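Local coordinates for protein KLLA0C04147p (Kluyveromyces lactis, PDB 5H2D) that binds ergosterol in the pocket of its oxysterol-binding domain and, as in its family, probably transfers sterols between membranes, at residues K55-M60 against V117-N122. Residues are numbered along the deposited sequence; the frame is centred on the assembly and turned at random.
Sequences KDMTRM and VAKPFN. With ERG (ergosterol), chain B.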
ATOM      1  N   LYS A  55      15.791  16.023  10.259  1.00 28.22           N
ATOM      2  CA  LYS A  55      14.461  16.415   9.811  1.00 31.20           C
ATOM      3  C   LYS A  55      13.645  15.212   9.336  1.00 27.21           C
ATOM      4  O   LYS A  55      14.174  14.151   8.989  1.00 25.96           O
ATOM      5  CB  LYS A  55      14.525  17.452   8.685  1.00 28.98           C
ATOM      6  CG  LYS A  55      14.740  18.888   9.140  1.00 30.40           C
ATOM      7  CD  LYS A  55      16.152  19.074   9.674  1.00 35.56           C
ATOM      8  CE  LYS A  55      16.473  20.540   9.948  1.00 40.39           C
ATOM      9  NZ  LYS A  55      17.942  20.761  10.129  1.00 37.55           N
ATOM     10  N   ASP A  56      12.331  15.409   9.338  1.00 29.00           N
ATOM     11  CA  ASP A  56      11.324  14.494   8.834  1.00 28.04           C
ATOM     12  C   ASP A  56      11.165  14.683   7.325  1.00 22.84           C
ATOM     13  O   ASP A  56      11.536  15.715   6.764  1.00 27.19           O
ATOM     14  CB  ASP A  56      10.007  14.768   9.566  1.00 33.57           C
ATOM     15  CG  ASP A  56       8.916  13.800   9.208  1.00 36.12           C
ATOM     16  OD1 ASP A  56       8.203  14.055   8.215  1.00 40.13           O
ATOM     17  OD2 ASP A  56       8.745  12.797   9.938  1.00 43.27           O
ATOM     18  N   MET A  57      10.628  13.657   6.661  1.00 21.51           N
ATOM     19  CA  MET A  57      10.368  13.762   5.228  1.00 20.17           C
ATOM     20  C   MET A  57       9.474  14.953   4.903  1.00 24.31           C
ATOM     21  O   MET A  57       9.669  15.627   3.885  1.00 23.24           O
ATOM     22  CB  MET A  57       9.742  12.460   4.734  1.00 23.13           C
ATOM     23  CG  MET A  57       8.922  12.568   3.477  1.00 25.73           C
ATOM     24  SD  MET A  57       8.378  10.919   2.990  1.00 24.69           S
ATOM     25  CE  MET A  57       6.941  10.661   4.049  1.00 22.44           C
ATOM     26  N   THR A  58       8.491  15.234   5.759  1.00 26.07           N
ATOM     27  CA  THR A  58       7.531  16.294   5.458  1.00 28.69           C
ATOM     28  C   THR A  58       8.086  17.680   5.740  1.00 31.94           C
ATOM     29  O   THR A  58       7.624  18.650   5.132  1.00 36.48           O
ATOM     30  CB  THR A  58       6.243  16.107   6.260  1.00 31.27           C
ATOM     31  OG1 THR A  58       6.537  16.218   7.660  1.00 34.12           O
ATOM     32  CG2 THR A  58       5.621  14.759   5.963  1.00 27.30           C
ATOM     33  N   ARG A  59       9.048  17.802   6.654  1.00 29.69           N
ATOM     34  CA  ARG A  59       9.647  19.092   6.981  1.00 33.23           C
ATOM     35  C   ARG A  59      10.759  19.492   6.024  1.00 35.60           C
ATOM     36  O   ARG A  59      11.285  20.602   6.145  1.00 37.07           O
ATOM     37  CB  ARG A  59      10.196  19.077   8.410  1.00 35.58           C
ATOM     38  CG  ARG A  59       9.156  18.840   9.491  1.00 37.61           C
ATOM     39  CD  ARG A  59       8.476  20.129   9.929  1.00 36.45           C
ATOM     40  NE  ARG A  59       7.718  20.753   8.847  1.00 44.71           N
ATOM     41  CZ  ARG A  59       6.533  20.329   8.416  1.00 44.40           C
ATOM     42  NH1 ARG A  59       5.967  19.260   8.967  1.00 39.94           N
ATOM     43  NH2 ARG A  59       5.919  20.968   7.425  1.00 42.89           N
ATOM     44  N   MET A  60      11.136  18.627   5.090  1.00 30.40           N
ATOM     45  CA  MET A  60      12.214  18.925   4.164  1.00 29.59           C
ATOM     46  C   MET A  60      11.681  19.540   2.882  1.00 30.00           C
ATOM     47  O   MET A  60      10.603  19.179   2.404  1.00 33.88           O
ATOM     48  CB  MET A  60      12.993  17.661   3.818  1.00 22.71           C
ATOM     49  CG  MET A  60      13.863  17.130   4.929  1.00 24.79           C
ATOM     50  SD  MET A  60      14.662  15.617   4.366  1.00 23.40           S
ATOM     51  CE  MET A  60      15.600  15.156   5.823  1.00 22.44           C
ATOM     52  N   VAL A 117      13.989   6.355  -5.280  1.00 12.30           N
ATOM     53  CA  VAL A 117      14.524   7.106  -4.142  1.00 11.25           C
ATOM     54  C   VAL A 117      13.981   8.525  -4.292  1.00 12.03           C
ATOM     55  O   VAL A 117      14.623   9.424  -4.855  1.00 12.55           O
ATOM     56  CB  VAL A 117      16.052   7.049  -4.087  1.00 14.09           C
ATOM     57  CG1 VAL A 117      16.590   7.857  -2.911  1.00 13.02           C
ATOM     58  CG2 VAL A 117      16.518   5.598  -3.953  1.00 12.40           C
ATOM     59  N   ALA A 118      12.768   8.729  -3.782  1.00 10.85           N
ATOM     60  CA  ALA A 118      12.049   9.966  -4.037  1.00 11.45           C
ATOM     61  C   ALA A 118      10.871  10.065  -3.091  1.00 10.63           C
ATOM     62  O   ALA A 118      10.250   9.053  -2.736  1.00 12.19           O
ATOM     63  CB  ALA A 118      11.550  10.042  -5.487  1.00 13.01           C
ATOM     64  N   LYS A 119      10.542  11.303  -2.741  1.00 11.05           N
ATOM     65  CA  LYS A 119       9.447  11.593  -1.824  1.00 10.10           C
ATOM     66  C   LYS A 119       8.129  11.662  -2.587  1.00  9.89           C
ATOM     67  O   LYS A 119       7.981  12.529  -3.465  1.00 10.73           O
ATOM     68  CB  LYS A 119       9.720  12.919  -1.119  1.00 12.19           C
ATOM     69  CG  LYS A 119       8.646  13.408  -0.167  1.00 19.22           C
ATOM     70  CD  LYS A 119       9.081  14.750   0.412  1.00 22.62           C
ATOM     71  CE  LYS A 119       7.910  15.669   0.708  1.00 28.42           C
ATOM     72  NZ  LYS A 119       8.394  16.977   1.267  1.00 29.92           N
ATOM     73  N   PRO A 120       7.152  10.794  -2.300  1.00  9.83           N
ATOM     74  CA  PRO A 120       5.808  10.964  -2.872  1.00  9.27           C
ATOM     75  C   PRO A 120       5.146  12.207  -2.302  1.00 11.68           C
ATOM     76  O   PRO A 120       5.572  12.756  -1.282  1.00 11.01           O
ATOM     77  CB  PRO A 120       5.049   9.712  -2.426  1.00 10.09           C
ATOM     78  CG  PRO A 120       6.118   8.736  -1.938  1.00 12.19           C
ATOM     79  CD  PRO A 120       7.213   9.646  -1.381  1.00 11.81           C
ATOM     80  N   PHE A 121       4.055  12.626  -2.943  1.00  8.67           N
ATOM     81  CA  PHE A 121       3.342  13.795  -2.443  1.00  9.99           C
ATOM     82  C   PHE A 121       2.748  13.525  -1.065  1.00 10.06           C
ATOM     83  O   PHE A 121       2.204  12.446  -0.788  1.00 10.49           O
ATOM     84  CB  PHE A 121       2.235  14.219  -3.413  1.00 10.01           C
ATOM     85  CG  PHE A 121       2.709  15.146  -4.490  1.00 11.61           C
ATOM     86  CD1 PHE A 121       3.455  14.659  -5.557  1.00 12.07           C
ATOM     87  CD2 PHE A 121       2.409  16.499  -4.438  1.00 12.83           C
ATOM     88  CE1 PHE A 121       3.906  15.522  -6.562  1.00 14.62           C
ATOM     89  CE2 PHE A 121       2.860  17.362  -5.438  1.00 13.21           C
ATOM     90  CZ  PHE A 121       3.609  16.881  -6.490  1.00 14.07           C
ATOM     91  N   ASN A 122       2.848  14.519  -0.199  1.00  9.73           N
ATOM     92  CA  ASN A 122       2.189  14.500   1.088  1.00  9.22           C
ATOM     93  C   ASN A 122       0.725  14.867   0.845  1.00  8.62           C
ATOM     94  O   ASN A 122       0.441  15.996   0.424  1.00 10.29           O
ATOM     95  CB  ASN A 122       2.900  15.493   2.017  1.00  8.91           C
ATOM     96  CG  ASN A 122       2.432  15.404   3.455  1.00 11.04           C
ATOM     97  OD1 ASN A 122       1.805  14.434   3.857  1.00 11.92           O
ATOM     98  ND2 ASN A 122       2.753  16.428   4.242  1.00 13.52           N
TER
HETATM   99  C1  ERG B1301       6.452   1.190   1.640  1.00  9.20           C
HETATM  100  C2  ERG B1301       5.222   0.314   1.417  1.00  9.76           C
HETATM  101  C3  ERG B1301       4.118   0.858   2.285  1.00 10.84           C
HETATM  102  C4  ERG B1301       3.810   2.307   1.908  1.00 11.30           C
HETATM  103  C5  ERG B1301       4.983   3.134   1.899  1.00 10.61           C
HETATM  104  C6  ERG B1301       4.862   4.474   2.240  1.00 10.14           C
HETATM  105  C7  ERG B1301       5.940   5.372   2.194  1.00 11.51           C
HETATM  106  C8  ERG B1301       7.206   4.947   1.781  1.00  9.91           C
HETATM  107  C9  ERG B1301       7.426   3.545   1.635  1.00 10.00           C
HETATM  108  C10 ERG B1301       6.188   2.667   1.312  1.00 10.36           C
HETATM  109  C11 ERG B1301       8.672   3.173   0.724  1.00 11.85           C
HETATM  110  C12 ERG B1301       9.862   4.118   0.917  1.00 11.14           C
HETATM  111  C13 ERG B1301       9.365   5.564   0.710  1.00 10.89           C
HETATM  112  C14 ERG B1301       8.363   5.815   1.859  1.00  9.71           C
HETATM  113  C15 ERG B1301       8.132   7.308   1.751  1.00 11.42           C
HETATM  114  C16 ERG B1301       9.528   7.882   1.374  1.00 10.00           C
HETATM  115  C17 ERG B1301      10.402   6.633   1.072  1.00 10.55           C
HETATM  116  C18 ERG B1301       8.777   5.803  -0.699  1.00 10.93           C
HETATM  117  C19 ERG B1301       5.912   2.816  -0.210  1.00 10.28           C
HETATM  118  C20 ERG B1301      11.473   7.006   0.022  1.00 11.72           C
HETATM  119  C21 ERG B1301      12.348   5.840  -0.423  1.00 13.03           C
HETATM  120  C22 ERG B1301      12.352   8.062   0.680  1.00 12.25           C
HETATM  121  C23 ERG B1301      12.366   9.466   0.163  1.00 13.49           C
HETATM  122  C24 ERG B1301      13.230  10.516   0.861  1.00 12.13           C
HETATM  123  C25 ERG B1301      13.905  11.380  -0.213  1.00 13.74           C
HETATM  124  C26 ERG B1301      14.802  10.478  -1.067  1.00 15.98           C
HETATM  125  C27 ERG B1301      14.793  12.481   0.392  1.00 16.98           C
HETATM  126  C28 ERG B1301      12.300  11.336   1.733  1.00 11.57           C
HETATM  127  O1  ERG B1301       2.908   0.028   2.157  1.00 12.53           O
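The ergosterol pocket of the oxysterol-binding domain is walled here by M57 and K119, which meet beside the sterol side chain. M57 lies in the loop between helix 45-49 and strand 67-68, K119 on the short strand 119-121. Their CG atoms touch at 3.7 Å, near the side-chain methyl C28 of the sterol, and the two side chains cross obliquely. M57 CG stands anti to the backbone N. M57 SD packs against the five-membered ring of the sterol, at C15 and C16, 3.6 Å from ergosterol C16. On the other segment, A118 O lies 3.6 Å from ergosterol C23, V117 CG1 touches C26, and the P120 ring approaches C15 and C16 with its CD.

K119 CG is anti to the backbone N (chi1 177°), which sets it against M57 CG. Farther out, the chain reaches across to the loop. There NZ donates to M57 O at 3.2 Å, tilted 24° from the carbonyl plane. M60 O is also close to NZ, at 3.3 Å. An alanine in place of K119 would probably leave M57 O without this donor and open a gap beside M57 CG. K119 makes backbone hydrogen bonds with F66 and E68. M57 also touches F180 of strand 178-190, and M57 N is hydrogen-bonded to S171 OG.

The loop is shaped by an Asx turn: T58 N donates to D56 OD1 at 2.7 Å, nearly straight at 171°. T58 OG1 binds the same oxygen from the opposite face of the carboxylate. T58 CG2 packs 3.7 Å from N122 ND2, just past the end of the strand.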